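Local coordinates for gram-positive cocci surface proteins LPxTG domain-containing protein (Streptococcus pneumoniae, PDB 3NZ3) that probably binds mucin through this domain, as part of a pneumococcal surface adhesin anchored to the cell-wall peptidoglycan, at residues 75-86 / 104-112. Numbering follows the deposited sequence.
Sequences SGKIDKYKDPDI and TVRYDRLST
Tyr107 presents both faces of its ring to the loop 75-86: Ile78 CD1 sits over the centre of one, 3.5 Å from the ring centroid, and Pro84 CB covers the opposite face, offset toward the rim, in two CH-pi contacts. At the ring edge, in plane, lies Gly76 O, which takes the phenol OH at 2.7 Å, in its own carbonyl plane, giving the hydroxyl of this buried residue an acceptor, while Ile78 and Pro84 limit the turning of the ring. The Tyr81 side chain crosses that of Tyr107 at about a right angle, its CD2 3.4 Å from Tyr107 CB; its OH is hydrogen-bonded to Asp30 OD2. In this elongated, Ig-like all-beta domain, the loop joining strands 68-74 and 88-94 folds against the end of edge strand 101-107 and the fragment's last residues. A single beta bridge pairs Tyr81 with Arg109, made by Lys82 N to Asp108 O (2.8 Å) and Leu110 N to Lys80 O (3.0 Å). Asp85 grips Arg106 twice: its N donates to Arg106 O, and CG, between backbone N and carbonyl carbon (chi1 65°), brings OD1 back to Arg106 N, 2.9 Å away and above the carboxylate plane. One water links Asp85 OD2, Thr104 O and Arg106 NH1; another bridges Lys82 NZ to Asp108 OD2.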
ATOM      1  N   SER A  75      -9.733   7.918  -8.319  1.00 25.87           N
ATOM      2  CA  SER A  75     -10.257   8.916  -7.388  1.00 26.66           C
ATOM      3  C   SER A  75     -11.624   9.372  -7.882  1.00 27.55           C
ATOM      4  O   SER A  75     -11.731   9.990  -8.941  1.00 28.22           O
ATOM      5  CB  SER A  75      -9.313  10.119  -7.282  1.00 26.15           C
ATOM      6  OG  SER A  75      -7.966   9.726  -7.062  1.00 25.24           O
ATOM      7  N   GLY A  76     -12.669   9.068  -7.121  1.00 28.64           N
ATOM      8  CA  GLY A  76     -14.040   9.389  -7.546  1.00 29.51           C
ATOM      9  C   GLY A  76     -14.330  10.880  -7.529  1.00 29.88           C
ATOM     10  O   GLY A  76     -13.619  11.647  -6.877  1.00 30.26           O
ATOM     11  N   LYS A  77     -15.364  11.291  -8.262  1.00 30.05           N
ATOM     12  CA  LYS A  77     -15.825  12.679  -8.231  1.00 29.92           C
ATOM     13  C   LYS A  77     -16.591  12.906  -6.933  1.00 29.54           C
ATOM     14  O   LYS A  77     -17.261  11.999  -6.430  1.00 29.42           O
ATOM     15  CB  LYS A  77     -16.742  13.002  -9.424  1.00 30.19           C
ATOM     16  CG  LYS A  77     -16.212  12.612 -10.797  0.20 30.78           C
ATOM     17  CD  LYS A  77     -15.099  13.533 -11.274  0.70 32.04           C
ATOM     18  CE  LYS A  77     -14.815  13.313 -12.754  0.70 33.55           C
ATOM     19  NZ  LYS A  77     -14.494  11.887 -13.069  1.00 34.49           N
ATOM     20  N   ILE A  78     -16.478  14.112  -6.388  1.00 29.00           N
ATOM     21  CA  ILE A  78     -17.230  14.495  -5.194  1.00 28.65           C
ATOM     22  C   ILE A  78     -18.008  15.772  -5.484  1.00 28.77           C
ATOM     23  O   ILE A  78     -17.451  16.742  -6.003  1.00 28.26           O
ATOM     24  CB  ILE A  78     -16.308  14.709  -3.974  1.00 28.38           C
ATOM     25  CG1 ILE A  78     -15.397  13.492  -3.771  1.00 27.50           C
ATOM     26  CG2 ILE A  78     -17.131  14.985  -2.707  1.00 28.38           C
ATOM     27  CD1 ILE A  78     -14.323  13.705  -2.739  1.00 25.98           C
ATOM     28  N   ASP A  79     -19.299  15.762  -5.155  1.00 28.94           N
ATOM     29  CA  ASP A  79     -20.148  16.935  -5.349  1.00 28.99           C
ATOM     30  C   ASP A  79     -19.592  18.120  -4.562  1.00 28.70           C
ATOM     31  O   ASP A  79     -19.081  17.948  -3.452  1.00 28.19           O
ATOM     32  CB  ASP A  79     -21.590  16.632  -4.932  1.00 29.77           C
ATOM     33  CG  ASP A  79     -22.606  17.444  -5.720  1.00 30.26           C
ATOM     34  OD1 ASP A  79     -22.806  18.636  -5.402  0.50 31.12           O
ATOM     35  OD2 ASP A  79     -23.209  16.880  -6.656  0.50 31.42           O
ATOM     36  N   LYS A  80     -19.674  19.308  -5.167  1.00 28.19           N
ATOM     37  CA  LYS A  80     -19.185  20.581  -4.602  1.00 27.93           C
ATOM     38  C   LYS A  80     -17.693  20.822  -4.865  1.00 27.36           C
ATOM     39  O   LYS A  80     -17.161  21.887  -4.541  1.00 27.01           O
ATOM     40  CB  LYS A  80     -19.512  20.731  -3.097  1.00 28.15           C
ATOM     41  CG  LYS A  80     -20.979  20.464  -2.715  1.00 29.47           C
ATOM     42  CD  LYS A  80     -21.885  21.649  -2.969  1.00 31.31           C
ATOM     43  CE  LYS A  80     -23.321  21.320  -2.570  1.00 32.89           C
ATOM     44  NZ  LYS A  80     -24.274  22.337  -3.100  1.00 35.15           N
ATOM     45  N   TYR A  81     -17.035  19.838  -5.471  1.00 26.89           N
ATOM     46  CA  TYR A  81     -15.596  19.896  -5.713  1.00 26.46           C
ATOM     47  C   TYR A  81     -15.232  19.819  -7.192  1.00 26.11           C
ATOM     48  O   TYR A  81     -15.923  19.166  -7.982  1.00 25.83           O
ATOM     49  CB  TYR A  81     -14.882  18.770  -4.955  1.00 26.80           C
ATOM     50  CG  TYR A  81     -14.709  19.035  -3.473  1.00 27.39           C
ATOM     51  CD1 TYR A  81     -15.618  18.533  -2.539  1.00 28.77           C
ATOM     52  CD2 TYR A  81     -13.638  19.787  -3.008  1.00 28.12           C
ATOM     53  CE1 TYR A  81     -15.454  18.779  -1.175  1.00 28.99           C
ATOM     54  CE2 TYR A  81     -13.461  20.035  -1.657  1.00 29.34           C
ATOM     55  CZ  TYR A  81     -14.372  19.536  -0.750  1.00 29.99           C
ATOM     56  OH  TYR A  81     -14.190  19.792   0.587  1.00 32.99           O
ATOM     57  N   LYS A  82     -14.134  20.479  -7.550  1.00 25.60           N
ATOM     58  CA  LYS A  82     -13.513  20.311  -8.865  1.00 25.56           C
ATOM     59  C   LYS A  82     -12.983  18.877  -8.981  1.00 25.37           C
ATOM     60  O   LYS A  82     -13.014  18.122  -8.002  1.00 25.28           O
ATOM     61  CB  LYS A  82     -12.351  21.293  -9.032  1.00 25.60           C
ATOM     62  CG  LYS A  82     -12.709  22.779  -8.886  1.00 25.96           C
ATOM     63  CD  LYS A  82     -11.421  23.591  -8.866  1.00 26.55           C
ATOM     64  CE  LYS A  82     -11.661  25.073  -8.661  1.00 27.82           C
ATOM     65  NZ  LYS A  82     -10.403  25.838  -8.919  1.00 27.54           N
ATOM     66  N   ASP A  83     -12.501  18.505 -10.168  1.00 25.06           N
ATOM     67  CA  ASP A  83     -11.866  17.201 -10.367  1.00 24.93           C
ATOM     68  C   ASP A  83     -10.610  17.122  -9.506  1.00 24.48           C
ATOM     69  O   ASP A  83      -9.901  18.121  -9.368  1.00 24.50           O
ATOM     70  CB  ASP A  83     -11.478  16.995 -11.837  1.00 25.02           C
ATOM     71  CG  ASP A  83     -12.679  16.811 -12.753  1.00 25.89           C
ATOM     72  OD1 ASP A  83     -13.808  16.560 -12.268  1.00 25.90           O
ATOM     73  OD2 ASP A  83     -12.474  16.908 -13.980  1.00 25.81           O
ATOM     74  N   PRO A  84     -10.321  15.936  -8.931  1.00 24.24           N
ATOM     75  CA  PRO A  84      -9.135  15.784  -8.077  1.00 24.00           C
ATOM     76  C   PRO A  84      -7.824  16.064  -8.814  1.00 23.84           C
ATOM     77  O   PRO A  84      -7.759  15.886 -10.034  1.00 23.77           O
ATOM     78  CB  PRO A  84      -9.192  14.309  -7.657  1.00 23.92           C
ATOM     79  CG  PRO A  84     -10.063  13.644  -8.667  1.00 23.78           C
ATOM     80  CD  PRO A  84     -11.074  14.674  -9.051  1.00 24.00           C
ATOM     81  N   ASP A  85      -6.793  16.491  -8.082  1.00 23.83           N
ATOM     82  CA  ASP A  85      -5.468  16.710  -8.678  1.00 23.97           C
ATOM     83  C   ASP A  85      -4.855  15.417  -9.245  1.00 24.18           C
ATOM     84  O   ASP A  85      -4.106  15.446 -10.230  1.00 24.09           O
ATOM     85  CB  ASP A  85      -4.505  17.416  -7.694  1.00 24.31           C
ATOM     86  CG  ASP A  85      -4.172  16.584  -6.453  1.00 24.93           C
ATOM     87  OD1 ASP A  85      -4.841  15.562  -6.168  1.00 24.70           O
ATOM     88  OD2 ASP A  85      -3.219  16.970  -5.742  1.00 26.37           O
ATOM     89  N   ILE A  86      -5.190  14.293  -8.611  1.00 23.68           N
ATOM     90  CA  ILE A  86      -4.759  12.964  -9.050  1.00 23.49           C
ATOM     91  C   ILE A  86      -6.010  12.142  -9.390  1.00 23.08           C
ATOM     92  O   ILE A  86      -6.685  11.640  -8.487  1.00 22.79           O
ATOM     93  CB  ILE A  86      -3.894  12.268  -7.964  1.00 23.47           C
ATOM     94  CG1 ILE A  86      -2.682  13.150  -7.613  1.00 24.14           C
ATOM     95  CG2 ILE A  86      -3.445  10.861  -8.424  1.00 24.21           C
ATOM     96  CD1 ILE A  86      -1.958  12.777  -6.329  1.00 24.74           C
ATOM     97  N   THR A 104      -1.764  11.303  -0.885  1.00 22.93           N
ATOM     98  CA  THR A 104      -2.873  12.212  -0.617  1.00 22.02           C
ATOM     99  C   THR A 104      -3.402  12.778  -1.926  1.00 21.87           C
ATOM    100  O   THR A 104      -2.670  13.410  -2.695  1.00 21.83           O
ATOM    101  CB  THR A 104      -2.463  13.344   0.350  1.00 22.46           C
ATOM    102  OG1 THR A 104      -2.076  12.779   1.611  1.00 20.53           O
ATOM    103  CG2 THR A 104      -3.617  14.320   0.574  1.00 21.48           C
ATOM    104  N   VAL A 105      -4.672  12.503  -2.189  1.00 21.49           N
ATOM    105  CA  VAL A 105      -5.379  13.063  -3.325  1.00 21.57           C
ATOM    106  C   VAL A 105      -6.110  14.305  -2.816  1.00 22.21           C
ATOM    107  O   VAL A 105      -6.798  14.249  -1.793  1.00 22.11           O
ATOM    108  CB  VAL A 105      -6.384  12.034  -3.913  1.00 21.60           C
ATOM    109  CG1 VAL A 105      -7.189  12.630  -5.062  1.00 21.14           C
ATOM    110  CG2 VAL A 105      -5.650  10.763  -4.370  1.00 21.05           C
ATOM    111  N   ARG A 106      -5.953  15.424  -3.523  1.00 22.74           N
ATOM    112  CA  ARG A 106      -6.507  16.705  -3.072  1.00 23.20           C
ATOM    113  C   ARG A 106      -7.612  17.238  -3.975  1.00 23.45           C
ATOM    114  O   ARG A 106      -7.452  17.316  -5.200  1.00 22.93           O
ATOM    115  CB  ARG A 106      -5.395  17.748  -2.908  1.00 23.31           C
ATOM    116  CG  ARG A 106      -4.523  17.503  -1.695  1.00 24.30           C
ATOM    117  CD  ARG A 106      -3.336  18.440  -1.623  1.00 26.83           C
ATOM    118  NE  ARG A 106      -2.562  18.190  -0.405  1.00 28.86           N
ATOM    119  CZ  ARG A 106      -1.541  17.337  -0.318  1.00 29.88           C
ATOM    120  NH1 ARG A 106      -1.153  16.638  -1.377  1.00 28.93           N
ATOM    121  NH2 ARG A 106      -0.906  17.180   0.838  1.00 29.90           N
ATOM    122  N   TYR A 107      -8.731  17.601  -3.345  1.00 24.16           N
ATOM    123  CA  TYR A 107      -9.882  18.184  -4.028  1.00 24.94           C
ATOM    124  C   TYR A 107     -10.024  19.645  -3.632  1.00 25.75           C
ATOM    125  O   TYR A 107      -9.945  20.003  -2.446  1.00 25.54           O
ATOM    126  CB  TYR A 107     -11.181  17.457  -3.662  1.00 25.09           C
ATOM    127  CG  TYR A 107     -11.270  16.004  -4.080  1.00 24.83           C
ATOM    128  CD1 TYR A 107     -10.576  15.013  -3.385  1.00 24.29           C
ATOM    129  CD2 TYR A 107     -12.085  15.614  -5.143  1.00 24.86           C
ATOM    130  CE1 TYR A 107     -10.669  13.665  -3.758  1.00 24.71           C
ATOM    131  CE2 TYR A 107     -12.189  14.275  -5.520  1.00 24.66           C
ATOM    132  CZ  TYR A 107     -11.475  13.307  -4.819  1.00 25.09           C
ATOM    133  OH  TYR A 107     -11.571  11.982  -5.183  1.00 24.85           O
ATOM    134  N   ASP A 108     -10.242  20.493  -4.626  1.00 26.44           N
ATOM    135  CA  ASP A 108     -10.472  21.904  -4.368  1.00 27.52           C
ATOM    136  C   ASP A 108     -11.936  22.200  -4.672  1.00 27.78           C
ATOM    137  O   ASP A 108     -12.468  21.730  -5.677  1.00 27.54           O
ATOM    138  CB  ASP A 108      -9.542  22.750  -5.235  1.00 27.97           C
ATOM    139  CG  ASP A 108      -9.242  24.115  -4.626  1.00 29.10           C
ATOM    140  OD1 ASP A 108      -9.610  24.367  -3.456  1.00 30.80           O
ATOM    141  OD2 ASP A 108      -8.629  24.939  -5.333  1.00 30.92           O
ATOM    142  N   ARG A 109     -12.590  22.953  -3.789  1.00 28.34           N
ATOM    143  CA  ARG A 109     -13.995  23.308  -3.981  1.00 28.76           C
ATOM    144  C   ARG A 109     -14.198  24.081  -5.284  1.00 29.35           C
ATOM    145  O   ARG A 109     -13.285  24.759  -5.759  1.00 28.91           O
ATOM    146  CB  ARG A 109     -14.535  24.101  -2.780  1.00 28.88           C
ATOM    147  CG  ARG A 109     -13.818  25.414  -2.496  1.00 28.87           C
ATOM    148  CD  ARG A 109     -14.485  26.165  -1.340  1.00 28.42           C
ATOM    149  NE  ARG A 109     -14.217  27.600  -1.425  0.30 27.71           N
ATOM    150  CZ  ARG A 109     -14.768  28.529  -0.645  0.30 27.21           C
ATOM    151  NH1 ARG A 109     -15.627  28.191   0.307  0.30 26.45           N
ATOM    152  NH2 ARG A 109     -14.451  29.804  -0.818  0.30 27.42           N
ATOM    153  N   LEU A 110     -15.396  23.966  -5.853  1.00 30.10           N
ATOM    154  CA  LEU A 110     -15.753  24.668  -7.084  1.00 31.28           C
ATOM    155  C   LEU A 110     -15.503  26.172  -6.977  1.00 32.08           C
ATOM    156  O   LEU A 110     -15.607  26.754  -5.889  1.00 31.66           O
ATOM    157  CB  LEU A 110     -17.215  24.396  -7.458  1.00 31.03           C
ATOM    158  CG  LEU A 110     -17.573  22.990  -7.946  1.00 31.20           C
ATOM    159  CD1 LEU A 110     -19.079  22.852  -8.128  1.00 30.99           C
ATOM    160  CD2 LEU A 110     -16.836  22.640  -9.244  1.00 31.19           C
ATOM    161  N   SER A 111     -15.157  26.785  -8.110  0.70 33.21           N
ATOM    162  CA  SER A 111     -14.826  28.213  -8.168  1.00 34.44           C
ATOM    163  C   SER A 111     -16.045  29.102  -7.947  0.70 35.13           C
ATOM    164  O   SER A 111     -15.956  30.104  -7.237  0.70 35.28           O
ATOM    165  CB  SER A 111     -14.148  28.558  -9.499  1.00 34.57           C
ATOM    166  OG  SER A 111     -12.805  28.107  -9.510  1.00 34.73           O
ATOM    167  N   THR A 112     -17.166  28.724  -8.566  1.00 36.05           N
ATOM    168  CA  THR A 112     -18.473  29.387  -8.394  0.50 37.00           C
ATOM    169  C   THR A 112     -18.400  30.923  -8.290  0.50 37.02           C
ATOM    170  O   THR A 112     -18.174  31.489  -7.215  0.50 37.25           O
ATOM    171  CB  THR A 112     -19.282  28.764  -7.211  1.00 37.29           C
ATOM    172  OG1 THR A 112     -19.379  27.342  -7.394  1.00 38.50           O
ATOM    173  CG2 THR A 112     -20.696  29.351  -7.131  1.00 37.97           C
TER
HETATM  174  O   HOH W   1      -8.042  24.382  -8.127  1.00 38.10           O
HETATM  175  O   HOH W   2      -9.421  19.897  -7.290  1.00 29.76           O
HETATM  176  O   HOH W   3      -2.106  15.725  -3.797  1.00 25.45           O